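Long-range contacts in endopolygalacturonase (Chondrostereum purpureum, PDB 1KCC), which probably hydrolyses the alpha-1,4 linkages of polygalacturonate, the acidic backbone of plant cell-wall pectin, cutting within the chain as a family 28 glycosidase: residues N151-D156 and N171-I176; F155-N160 and N182-E187; S221-R226 and I251-V256; V225-Q230 and A273-V278. All blocks are in the same frame, centred on the assembly; numbering follows the deposited sequence.

Contact 1: N151-D156 and N171-I176. With GTR (beta-D-galactopyranuronic acid), chain B.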
# COMPACT_ATOMS: atom_id res chain seq x y z
N ASN A 151 8.59 5.65 6.21
CA ASN A 151 7.17 5.35 6.42
C ASN A 151 6.29 6.00 5.33
O ASN A 151 5.12 6.31 5.57
CB ASN A 151 6.65 5.76 7.80
CG ASN A 151 7.37 4.99 8.90
OD1 ASN A 151 8.03 5.61 9.75
ND2 ASN A 151 7.26 3.67 8.93
N THR A 152 6.86 6.08 4.12
CA THR A 152 6.15 6.71 2.97
C THR A 152 5.36 5.68 2.16
O THR A 152 5.44 5.64 0.94
CB THR A 152 7.16 7.47 2.12
OG1 THR A 152 8.32 6.62 1.98
CG2 THR A 152 7.55 8.80 2.77
N ASP A 153 4.52 4.90 2.88
CA ASP A 153 3.75 3.86 2.21
C ASP A 153 2.96 4.45 1.03
O ASP A 153 2.38 5.51 1.13
CB ASP A 153 2.70 3.28 3.17
CG ASP A 153 3.20 2.68 4.45
OD1 ASP A 153 4.31 3.04 4.90
OD2 ASP A 153 2.47 1.85 5.05
N GLY A 154 2.88 3.68 -0.07
CA GLY A 154 2.09 4.15 -1.19
C GLY A 154 0.60 4.11 -0.89
O GLY A 154 -0.10 5.13 -0.90
N PHE A 155 0.11 2.88 -0.62
CA PHE A 155 -1.28 2.62 -0.36
C PHE A 155 -1.40 1.76 0.91
O PHE A 155 -0.80 0.69 0.95
CB PHE A 155 -1.95 1.83 -1.49
CG PHE A 155 -1.81 2.50 -2.83
CD1 PHE A 155 -2.79 3.43 -3.25
CD2 PHE A 155 -0.76 2.23 -3.69
CE1 PHE A 155 -2.64 4.04 -4.50
CE2 PHE A 155 -0.62 2.85 -4.90
CZ PHE A 155 -1.57 3.78 -5.33
N ASP A 156 -2.14 2.26 1.90
CA ASP A 156 -2.48 1.47 3.09
C ASP A 156 -3.94 1.13 3.01
O ASP A 156 -4.81 2.05 2.95
CB ASP A 156 -2.19 2.29 4.33
CG ASP A 156 -0.71 2.53 4.55
OD1 ASP A 156 0.06 1.54 4.32
OD2 ASP A 156 -0.31 3.59 5.01
N ASN A 171 9.13 5.18 -3.36
CA ASN A 171 9.00 5.54 -1.95
C ASN A 171 10.07 4.84 -1.12
O ASN A 171 11.10 4.37 -1.64
CB ASN A 171 7.59 5.29 -1.42
CG ASN A 171 7.31 3.79 -1.32
OD1 ASN A 171 8.08 2.97 -1.87
ND2 ASN A 171 6.27 3.43 -0.59
N GLN A 172 9.83 4.81 0.21
CA GLN A 172 10.80 4.29 1.20
C GLN A 172 10.17 3.32 2.15
O GLN A 172 10.79 2.97 3.16
CB GLN A 172 11.48 5.41 1.99
CG GLN A 172 12.29 6.40 1.13
CD GLN A 172 11.41 7.41 0.42
OE1 GLN A 172 10.44 7.97 1.00
NE2 GLN A 172 11.75 7.71 -0.83
N ASP A 173 8.93 2.85 1.88
CA ASP A 173 8.33 1.83 2.74
C ASP A 173 7.42 0.98 1.85
O ASP A 173 7.63 0.93 0.61
CB ASP A 173 7.59 2.45 3.95
CG ASP A 173 7.49 1.49 5.15
OD1 ASP A 173 8.24 1.67 6.13
OD2 ASP A 173 6.68 0.55 5.11
N ASP A 174 6.47 0.25 2.42
CA ASP A 174 5.64 -0.65 1.61
C ASP A 174 5.05 0.09 0.42
O ASP A 174 4.51 1.20 0.56
CB ASP A 174 4.52 -1.25 2.48
CG ASP A 174 5.08 -2.28 3.46
OD1 ASP A 174 5.96 -3.07 3.04
OD2 ASP A 174 4.56 -2.33 4.60
N CYS A 175 5.10 -0.53 -0.73
CA CYS A 175 4.39 0.01 -1.89
C CYS A 175 2.88 0.02 -1.64
O CYS A 175 2.17 0.99 -1.89
CB CYS A 175 4.84 -0.84 -3.09
SG CYS A 175 4.16 -0.37 -4.65
N ILE A 176 2.41 -1.14 -1.13
CA ILE A 176 1.08 -1.32 -0.61
C ILE A 176 1.25 -2.12 0.68
O ILE A 176 2.10 -3.03 0.75
CB ILE A 176 0.14 -2.04 -1.57
CG1 ILE A 176 -1.26 -2.22 -0.96
CG2 ILE A 176 0.72 -3.36 -2.11
CD1 ILE A 176 -2.35 -2.63 -1.94
C1 GTR B . 10.97 -0.06 8.88
C2 GTR B . 10.07 0.99 9.49
C3 GTR B . 8.97 0.36 10.18
C4 GTR B . 8.14 -0.57 9.24
C5 GTR B . 9.16 -1.54 8.62
C6 GTR B . 8.49 -2.43 7.59
O1 GTR B . 12.03 0.52 8.18
O2 GTR B . 10.85 1.81 10.39
O3 GTR B . 8.06 1.41 10.72
O4 GTR B . 7.46 0.21 8.25
O5 GTR B . 10.23 -0.84 7.94
O6A GTR B . 8.72 -2.34 6.37
O6B GTR B . 7.71 -3.26 8.07
O HOH W 1 3.44 -0.48 6.16
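In the galacturonate-binding cleft, Thr-152 and Gln-172 join two successive turns through a two-way grip: Thr-152 OG1 accepts from Gln-172 N at 2.9 Å and donates to Gln-172 OE1 at 2.7 Å. A first torsion of 44° places OG1 between the backbone N and carbonyl carbon of Thr-152, facing this amide, while Gln-172 bends at chi2 and presents OE1 with the hydroxyl above its carbonyl plane. A valine at Thr-152 would probably leave Gln-172 N and Gln-172 OE1 without their shared hydroxyl mate. Asn-171 ND2 meets Thr-152 O at 2.8 Å, again from above the carbonyl plane. Farther along the chain, adjacent coils of the right-handed parallel beta-helix come into register: Gly-154 N bonds to Asp-174 O at 3.0 Å, and Phe-155 pairs in parallel with Ile-176. Gly-154 CA lies 3.2 Å from Cys-175 O. Toward the cleft, the carboxylates of Asp-153 and Asp-173 lie side by side, their planes 18° apart and Asp-153 OD1 3.4 Å from Asp-173 OD2. Asp-173 OD1 accepts from the galacturonate O4 at 2.7 Å. Asn-151 ND2 donates to the galacturonate O3 at 3.0 Å, and the same amide is held through OD1 by Thr-90 N.

Contact 2: F155-N160 and N182-E187. With NA (sodium ion), chain F; NAG (2-acetamido-2-deoxy-beta-D-glucopyranose), chain D.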
# COMPACT_ATOMS: atom_id res chain seq x y z
N PHE A 155 0.11 2.88 -0.62
CA PHE A 155 -1.28 2.62 -0.36
C PHE A 155 -1.40 1.76 0.91
O PHE A 155 -0.80 0.69 0.95
CB PHE A 155 -1.95 1.83 -1.49
CG PHE A 155 -1.81 2.50 -2.83
CD1 PHE A 155 -2.79 3.43 -3.25
CD2 PHE A 155 -0.76 2.23 -3.69
CE1 PHE A 155 -2.64 4.04 -4.50
CE2 PHE A 155 -0.62 2.85 -4.90
CZ PHE A 155 -1.57 3.78 -5.33
N ASP A 156 -2.14 2.26 1.90
CA ASP A 156 -2.48 1.47 3.09
C ASP A 156 -3.94 1.13 3.01
O ASP A 156 -4.81 2.05 2.95
CB ASP A 156 -2.19 2.29 4.33
CG ASP A 156 -0.71 2.53 4.55
OD1 ASP A 156 0.06 1.54 4.32
OD2 ASP A 156 -0.31 3.59 5.01
N VAL A 157 -4.27 -0.16 2.97
CA VAL A 157 -5.64 -0.59 2.69
C VAL A 157 -6.24 -1.33 3.88
O VAL A 157 -5.72 -2.37 4.28
CB VAL A 157 -5.69 -1.50 1.42
CG1 VAL A 157 -7.14 -1.91 1.15
CG2 VAL A 157 -5.07 -0.81 0.22
N SER A 158 -7.36 -0.78 4.37
CA SER A 158 -8.20 -1.47 5.36
C SER A 158 -9.61 -1.31 4.81
O SER A 158 -10.32 -0.32 5.08
CB SER A 158 -8.10 -0.89 6.75
OG SER A 158 -6.78 -1.19 7.29
N ALA A 159 -10.01 -2.27 3.97
CA ALA A 159 -11.23 -2.09 3.19
C ALA A 159 -11.56 -3.38 2.47
O ALA A 159 -10.66 -4.19 2.17
CB ALA A 159 -10.99 -1.02 2.15
N ASN A 160 -12.82 -3.53 2.09
CA ASN A 160 -13.23 -4.62 1.21
C ASN A 160 -13.36 -4.14 -0.22
O ASN A 160 -13.66 -2.96 -0.48
CB ASN A 160 -14.62 -5.17 1.63
CG ASN A 160 -14.58 -5.64 3.09
OD1 ASN A 160 -13.68 -6.38 3.49
ND2 ASN A 160 -15.54 -5.19 3.89
N ASN A 182 -11.43 -7.96 2.71
CA ASN A 182 -11.66 -9.05 1.79
C ASN A 182 -11.76 -8.53 0.36
O ASN A 182 -12.37 -7.48 0.14
CB ASN A 182 -13.00 -9.77 2.14
CG ASN A 182 -13.25 -10.96 1.24
OD1 ASN A 182 -12.54 -11.98 1.30
ND2 ASN A 182 -14.27 -10.88 0.40
N ASN A 183 -11.23 -9.32 -0.60
CA ASN A 183 -11.41 -9.06 -2.01
C ASN A 183 -10.65 -7.80 -2.42
O ASN A 183 -11.23 -6.77 -2.73
CB ASN A 183 -12.92 -8.94 -2.42
CG ASN A 183 -13.02 -8.71 -3.93
OD1 ASN A 183 -12.14 -9.02 -4.74
ND2 ASN A 183 -14.14 -8.12 -4.30
N ILE A 184 -9.32 -7.98 -2.43
CA ILE A 184 -8.38 -6.87 -2.72
C ILE A 184 -7.47 -7.32 -3.83
O ILE A 184 -6.84 -8.38 -3.73
CB ILE A 184 -7.60 -6.45 -1.46
CG1 ILE A 184 -8.60 -5.94 -0.38
CG2 ILE A 184 -6.61 -5.35 -1.78
CD1 ILE A 184 -8.06 -5.95 1.00
N ARG A 185 -7.39 -6.51 -4.88
CA ARG A 185 -6.61 -6.83 -6.07
C ARG A 185 -5.62 -5.71 -6.30
O ARG A 185 -6.00 -4.55 -6.35
CB ARG A 185 -7.56 -6.98 -7.26
CG ARG A 185 -6.84 -7.35 -8.55
CD ARG A 185 -7.86 -7.48 -9.72
NE ARG A 185 -8.34 -8.79 -9.63
CZ ARG A 185 -7.97 -9.94 -10.25
NH1 ARG A 185 -7.04 -9.98 -11.15
NH2 ARG A 185 -8.66 -10.95 -9.83
N PHE A 186 -4.35 -6.10 -6.44
CA PHE A 186 -3.25 -5.17 -6.70
C PHE A 186 -2.63 -5.66 -8.01
O PHE A 186 -1.92 -6.69 -7.98
CB PHE A 186 -2.28 -5.18 -5.53
CG PHE A 186 -1.17 -4.16 -5.59
CD1 PHE A 186 -1.45 -2.80 -5.33
CD2 PHE A 186 0.16 -4.51 -5.86
CE1 PHE A 186 -0.42 -1.87 -5.35
CE2 PHE A 186 1.17 -3.57 -5.89
CZ PHE A 186 0.89 -2.20 -5.63
N GLU A 187 -2.90 -4.98 -9.13
CA GLU A 187 -2.56 -5.53 -10.43
C GLU A 187 -1.85 -4.50 -11.31
O GLU A 187 -2.28 -3.34 -11.45
CB GLU A 187 -3.86 -6.01 -11.12
CG GLU A 187 -3.53 -6.66 -12.50
CD GLU A 187 -4.66 -7.51 -13.04
OE1 GLU A 187 -5.81 -7.38 -12.61
OE2 GLU A 187 -4.37 -8.31 -13.98
NA NA F . -4.67 0.82 6.62
C1 NAG D . -17.98 -5.59 -0.33
C2 NAG D . -18.86 -6.43 -1.32
C3 NAG D . -19.98 -7.02 -0.42
C4 NAG D . -19.33 -7.88 0.66
C5 NAG D . -18.15 -7.28 1.44
C6 NAG D . -17.19 -8.43 1.83
C7 NAG D . -19.26 -5.38 -3.59
C8 NAG D . -20.08 -4.40 -4.27
N2 NAG D . -19.53 -5.55 -2.26
O3 NAG D . -20.73 -7.96 -1.26
O4 NAG D . -20.39 -8.44 1.50
O5 NAG D . -17.32 -6.52 0.52
O6 NAG D . -16.27 -8.60 0.72
O7 NAG D . -18.40 -5.96 -4.19
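Asn-160 takes hold of the start of segment 182-187 through its side-chain carbonyl: Asn-182 N donates to Asn-160 OD1 at 2.9 Å, in the carbonyl plane and on a lone pair, with an N-H...O angle of 159°. A CA-H...O contact of 3.2 Å from Asn-160 CA to Asn-182 O adds a second link between the two residues. An alanine in place of Asn-160 would probably leave Asn-182 N without this acceptor and slacken the corner that the chain turns here. Next to it, Ile-184 CD1 lies 3.4 Å from Ala-159 O and 4.1 Å from Val-157 CG1, the two side chains running antiparallel and overlapping near their ends. CG1 anti to the backbone N (chi1 -179°) puts that valine methyl on the isoleucine. Deeper in, Phe-155 CD2 comes to the edge of the Phe-186 ring, 4.4 Å from CE1 of Phe-186. Ser-158 turns the other way, and its OG lies 3.0 Å from a bound sodium ion. Strands 155-158 and 184-187 belong to different walls of the parallel beta-helix. Ile-164 of strand 162-170, next to 184-187 in its wall, touches both Val-157 and Phe-186; Ile-178 of strand 176-179, next to 155-158, touches Ile-184.

Contact 3: S221-R226 and I251-V256. With GTR (beta-D-galactopyranuronic acid), chain B.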
# COMPACT_ATOMS: atom_id res chain seq x y z
N SER A 221 14.19 -2.61 -3.91
CA SER A 221 13.35 -2.65 -2.74
C SER A 221 13.96 -3.53 -1.69
O SER A 221 14.77 -4.43 -1.96
CB SER A 221 11.93 -3.11 -3.10
OG SER A 221 11.29 -2.16 -3.93
N MET A 222 13.54 -3.34 -0.42
CA MET A 222 14.11 -4.12 0.67
C MET A 222 13.57 -5.55 0.70
O MET A 222 14.29 -6.48 1.12
CB MET A 222 13.80 -3.45 2.03
CG MET A 222 14.59 -2.15 2.10
SD MET A 222 14.82 -1.62 3.79
CE MET A 222 14.03 -2.94 4.62
N TYR A 223 12.32 -5.73 0.29
CA TYR A 223 11.65 -7.04 0.24
C TYR A 223 10.91 -7.09 -1.08
O TYR A 223 10.53 -6.04 -1.65
CB TYR A 223 10.65 -7.23 1.36
CG TYR A 223 11.16 -6.98 2.77
CD1 TYR A 223 11.66 -7.99 3.57
CD2 TYR A 223 11.08 -5.66 3.27
CE1 TYR A 223 12.09 -7.70 4.83
CE2 TYR A 223 11.52 -5.41 4.57
CZ TYR A 223 12.05 -6.46 5.34
OH TYR A 223 12.43 -6.18 6.63
N GLY A 224 10.69 -8.30 -1.59
CA GLY A 224 9.83 -8.44 -2.79
C GLY A 224 8.36 -8.47 -2.41
O GLY A 224 7.62 -7.53 -2.64
N VAL A 225 7.96 -9.61 -1.78
CA VAL A 225 6.62 -9.71 -1.21
C VAL A 225 6.74 -10.20 0.24
O VAL A 225 7.63 -11.00 0.57
CB VAL A 225 5.67 -10.61 -2.03
CG1 VAL A 225 5.51 -10.09 -3.44
CG2 VAL A 225 6.17 -12.07 -2.05
N ARG A 226 5.84 -9.69 1.07
CA ARG A 226 5.78 -10.09 2.46
C ARG A 226 4.35 -10.32 2.92
O ARG A 226 3.45 -9.59 2.54
CB ARG A 226 6.34 -9.02 3.40
CG ARG A 226 7.84 -8.98 3.51
CD ARG A 226 8.14 -8.07 4.78
NE ARG A 226 7.81 -6.70 4.35
CZ ARG A 226 8.09 -5.65 5.17
NH1 ARG A 226 8.64 -5.84 6.36
NH2 ARG A 226 7.77 -4.41 4.75
N ILE A 251 16.44 -6.86 -4.89
CA ILE A 251 15.94 -6.97 -3.51
C ILE A 251 17.06 -7.14 -2.49
O ILE A 251 17.93 -8.02 -2.62
CB ILE A 251 14.95 -8.16 -3.42
CG1 ILE A 251 13.81 -8.00 -4.44
CG2 ILE A 251 14.49 -8.34 -1.98
CD1 ILE A 251 13.06 -6.65 -4.29
N ALA A 252 17.04 -6.29 -1.46
CA ALA A 252 18.17 -6.25 -0.51
C ALA A 252 18.10 -7.26 0.63
O ALA A 252 19.16 -7.72 1.06
CB ALA A 252 18.27 -4.87 0.15
N LYS A 253 16.89 -7.60 1.14
CA LYS A 253 16.77 -8.39 2.38
C LYS A 253 16.15 -9.73 2.11
O LYS A 253 16.85 -10.73 2.27
CB LYS A 253 15.98 -7.69 3.53
CG LYS A 253 16.61 -6.41 4.07
CD LYS A 253 15.87 -5.94 5.34
CE LYS A 253 15.69 -7.00 6.44
NZ LYS A 253 14.90 -6.53 7.63
N TYR A 254 14.90 -9.80 1.72
CA TYR A 254 14.24 -11.09 1.41
C TYR A 254 13.41 -10.97 0.16
O TYR A 254 12.59 -10.06 -0.00
CB TYR A 254 13.28 -11.53 2.49
CG TYR A 254 13.87 -11.84 3.83
CD1 TYR A 254 14.16 -13.18 4.16
CD2 TYR A 254 14.14 -10.87 4.76
CE1 TYR A 254 14.71 -13.52 5.38
CE2 TYR A 254 14.69 -11.19 6.01
CZ TYR A 254 14.95 -12.52 6.29
OH TYR A 254 15.51 -12.84 7.54
N GLY A 255 13.59 -11.94 -0.78
CA GLY A 255 12.69 -12.01 -1.91
C GLY A 255 11.23 -12.22 -1.48
O GLY A 255 10.35 -11.48 -1.91
N VAL A 256 11.04 -13.24 -0.67
CA VAL A 256 9.76 -13.55 -0.03
C VAL A 256 10.02 -13.70 1.45
O VAL A 256 10.88 -14.49 1.85
CB VAL A 256 9.14 -14.87 -0.57
CG1 VAL A 256 7.85 -15.21 0.15
CG2 VAL A 256 9.01 -14.80 -2.07
C1 GTR B . 10.97 -0.06 8.88
C2 GTR B . 10.07 0.99 9.49
C3 GTR B . 8.97 0.36 10.18
C4 GTR B . 8.14 -0.57 9.24
C5 GTR B . 9.16 -1.54 8.62
C6 GTR B . 8.49 -2.43 7.59
O1 GTR B . 12.03 0.52 8.18
O2 GTR B . 10.85 1.81 10.39
O3 GTR B . 8.06 1.41 10.72
O4 GTR B . 7.46 0.21 8.25
O5 GTR B . 10.23 -0.84 7.94
O6A GTR B . 8.72 -2.34 6.37
O6B GTR B . 7.71 -3.26 8.07
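Tyr-223, Ile-251 and Lys-253 bury the most surface where segments 221-226 and 251-256 stack as consecutive coils of the right-handed parallel beta-helix. Three parallel bridges give the register: Ser-221 with Ile-251, Tyr-223 with Tyr-254 and Val-225 with Val-256. Between the first two the pairing slips by one residue, a beta bulge in which Lys-253 N donates to Met-222 O at 2.8 Å and Tyr-254 N reaches the same oxygen weakly. With this slip, Lys-253 runs alongside Tyr-223, pointing the same way; a bend at chi3 (51°) brings NZ to the phenol, where Lys-253 NZ donates to Tyr-223 OH at 2.7 Å. Asp-265 takes both ends, bonded to the hydroxyl and salt-bridged to the amine, so the phenol oxygen is fixed from two directions. The Tyr-223 ring also lies beside that of Tyr-254, with Tyr-254 CD2 at its edge, 3.8 Å from CE1 of Tyr-223. On the side that carries Ser-221 and Val-225, Ile-251 folds against the neighbouring backbone: its CD1 lies 3.6 Å from Ser-221 O, and its CG2 3.6 Å from Met-222 O. Farther along, Gly-224 N donates to Tyr-254 O at 3.0 Å, and Gly-224 CA lies 3.2 Å from Gly-255 O. Tyr-223 CE2 sits over the centre of the Arg-226 guanidinium, a cation-pi contact that probably helps to hold it for the ligand. Arg-226 meets the galacturonate carboxylate edge-on: Arg-226 NH2 donates to the ligand O6A at 2.8 Å with an N-H...O angle of 167°.

Contact 4: V225-Q230 and A273-V278. With GTR (beta-D-galactopyranuronic acid), chain B.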
# COMPACT_ATOMS: atom_id res chain seq x y z
N VAL A 225 7.96 -9.61 -1.78
CA VAL A 225 6.62 -9.71 -1.21
C VAL A 225 6.74 -10.20 0.24
O VAL A 225 7.63 -11.00 0.57
CB VAL A 225 5.67 -10.61 -2.03
CG1 VAL A 225 5.51 -10.09 -3.44
CG2 VAL A 225 6.17 -12.07 -2.05
N ARG A 226 5.84 -9.69 1.07
CA ARG A 226 5.78 -10.09 2.46
C ARG A 226 4.35 -10.32 2.92
O ARG A 226 3.45 -9.59 2.54
CB ARG A 226 6.34 -9.02 3.40
CG ARG A 226 7.84 -8.98 3.51
CD ARG A 226 8.14 -8.07 4.78
NE ARG A 226 7.81 -6.70 4.35
CZ ARG A 226 8.09 -5.65 5.17
NH1 ARG A 226 8.64 -5.84 6.36
NH2 ARG A 226 7.77 -4.41 4.75
N ILE A 227 4.21 -11.30 3.79
CA ILE A 227 3.02 -11.42 4.66
C ILE A 227 3.54 -11.39 6.06
O ILE A 227 4.30 -12.29 6.46
CB ILE A 227 2.17 -12.69 4.39
CG1 ILE A 227 1.88 -12.79 2.88
CG2 ILE A 227 0.92 -12.65 5.26
CD1 ILE A 227 1.05 -14.06 2.56
N LYS A 228 3.22 -10.32 6.81
CA LYS A 228 3.76 -10.09 8.14
C LYS A 228 2.64 -10.00 9.13
O LYS A 228 1.68 -9.24 8.94
CB LYS A 228 4.63 -8.79 8.18
CG LYS A 228 4.21 -7.66 7.27
CD LYS A 228 5.01 -6.33 7.56
CE LYS A 228 4.68 -5.34 6.42
NZ LYS A 228 5.21 -3.98 6.76
N ALA A 229 2.74 -10.77 10.21
CA ALA A 229 1.80 -10.67 11.33
C ALA A 229 2.57 -10.37 12.59
O ALA A 229 3.61 -10.97 12.84
CB ALA A 229 0.99 -11.93 11.53
N GLN A 230 2.03 -9.43 13.38
CA GLN A 230 2.60 -9.19 14.67
C GLN A 230 2.67 -10.49 15.48
O GLN A 230 1.67 -11.22 15.58
CB GLN A 230 1.72 -8.16 15.44
CG GLN A 230 1.78 -6.83 14.70
CD GLN A 230 0.79 -5.77 15.04
OE1 GLN A 230 0.37 -5.80 16.20
NE2 GLN A 230 0.45 -4.81 14.22
N ALA A 273 -2.48 -15.48 14.48
CA ALA A 273 -2.84 -14.83 13.21
C ALA A 273 -2.62 -15.83 12.08
O ALA A 273 -1.78 -15.62 11.19
CB ALA A 273 -1.96 -13.58 13.00
N PRO A 274 -3.36 -16.94 12.09
CA PRO A 274 -3.10 -18.01 11.12
C PRO A 274 -3.12 -17.51 9.67
O PRO A 274 -3.97 -16.75 9.25
CB PRO A 274 -4.28 -19.00 11.34
CG PRO A 274 -5.27 -18.23 12.18
CD PRO A 274 -4.44 -17.30 13.04
N PHE A 275 -2.17 -18.04 8.90
CA PHE A 275 -2.08 -17.84 7.47
C PHE A 275 -2.51 -19.11 6.74
O PHE A 275 -2.03 -20.22 7.11
CB PHE A 275 -0.68 -17.52 6.97
CG PHE A 275 -0.04 -16.28 7.55
CD1 PHE A 275 -0.76 -15.30 8.23
CD2 PHE A 275 1.35 -16.12 7.38
CE1 PHE A 275 -0.06 -14.18 8.72
CE2 PHE A 275 2.02 -15.00 7.84
CZ PHE A 275 1.29 -14.05 8.52
N SER A 276 -3.38 -18.99 5.75
CA SER A 276 -3.78 -20.16 4.99
C SER A 276 -3.90 -19.82 3.51
O SER A 276 -4.14 -18.67 3.11
CB SER A 276 -5.09 -20.73 5.51
OG SER A 276 -6.09 -19.81 5.53
N ASP A 277 -3.72 -20.85 2.71
CA ASP A 277 -3.99 -20.81 1.26
C ASP A 277 -3.26 -19.66 0.55
O ASP A 277 -3.87 -18.78 -0.03
CB ASP A 277 -5.48 -20.76 1.01
CG ASP A 277 -6.17 -21.95 1.58
OD1 ASP A 277 -5.54 -22.96 2.01
OD2 ASP A 277 -7.44 -21.90 1.56
N VAL A 278 -1.92 -19.73 0.60
CA VAL A 278 -1.05 -18.75 -0.02
C VAL A 278 -0.36 -19.43 -1.23
O VAL A 278 0.39 -20.39 -1.02
CB VAL A 278 0.01 -18.23 0.98
CG1 VAL A 278 0.96 -17.28 0.29
CG2 VAL A 278 -0.68 -17.59 2.18
C1 GTR B . 10.97 -0.06 8.88
C2 GTR B . 10.07 0.99 9.49
C3 GTR B . 8.97 0.36 10.18
C4 GTR B . 8.14 -0.57 9.24
C5 GTR B . 9.16 -1.54 8.62
C6 GTR B . 8.49 -2.43 7.59
O1 GTR B . 12.03 0.52 8.18
O2 GTR B . 10.85 1.81 10.39
O3 GTR B . 8.06 1.41 10.72
O4 GTR B . 7.46 0.21 8.25
O5 GTR B . 10.23 -0.84 7.94
O6A GTR B . 8.72 -2.34 6.37
O6B GTR B . 7.71 -3.26 8.07
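Phe-275 drives its ring into the hollow between Ile-227 and Ala-229, across the interior of the parallel beta-helix. Strands 226-230 and 275-278 lie on different walls, their axes 10.4 Å apart and their directions 170° from each other; the contact is apolar and made by side chains, the Phe-275 ring also reaching the backbone from Ile-227 to Ala-229. The bump is the outer end of the aromatic ring. Ile-227 CG2 sits over one face, 3.8 Å from the Phe-275 centroid and only 19° off the ring normal, which makes the contact a CH-pi interaction. Ala-229 CB approaches the same end obliquely, 3.7 Å from Phe-275 CZ. The ring gets there with CG anti to the carbonyl carbon and chi2 at -16°, an orientation that turns a face to the isoleucine methyl. The spacing of the backbones is consistent with side-chain size: the CA atoms of Ile-227 and Phe-275 stand 8.7 Å apart, whereas those of Ala-229 and Ala-273 close to 6.5 Å, where two methyl groups meet with Ala-229 CB 3.7 Å from Ala-273 CB. Val-238 of strand 237-244 touches both Ile-227 and Phe-275, and Ile-258 touches the phenylalanine. On the outer side of strand 226-230, Lys-228 points away from this core; salt-bridged to Asp-174, its NZ also donates to the galacturonate O6B at 2.9 Å, and its CE lies over the Arg-226 guanidinium. At the other end of the hydrophobic row, Ile-227 and Val-278 meet end on, Ile-227 CD1 resting against both valine methyls, with Val-278 CG1 at 3.9 Å.

Contacts 1, 3 and 4 all include residues that touch the bound galacturonate, whereas contact 2 runs from the core to the N-acetylglucosamine near Asn-160 and Asn-182, the Phe-155 side chain about 14 Å from the bound galacturonate. Contact 1 reaches the other two through one carboxylate: Asp-174 OD1 is 2.8 Å from Arg-226 NH2, and Asp-174 OD2 is 2.8 Å from Lys-228 NZ. Contacts 3 and 4 share Val-225 and Arg-226, contact 3 stacking neighbouring coils and contact 4 spanning the interior. Contact 2 shares Phe-155 and Asp-156 with contact 1 and packs on it, Ile-176 CD1 lying 3.5 Å from Phe-186 CD1, but stays about 8 Å from contacts 3 and 4 at the nearest atoms.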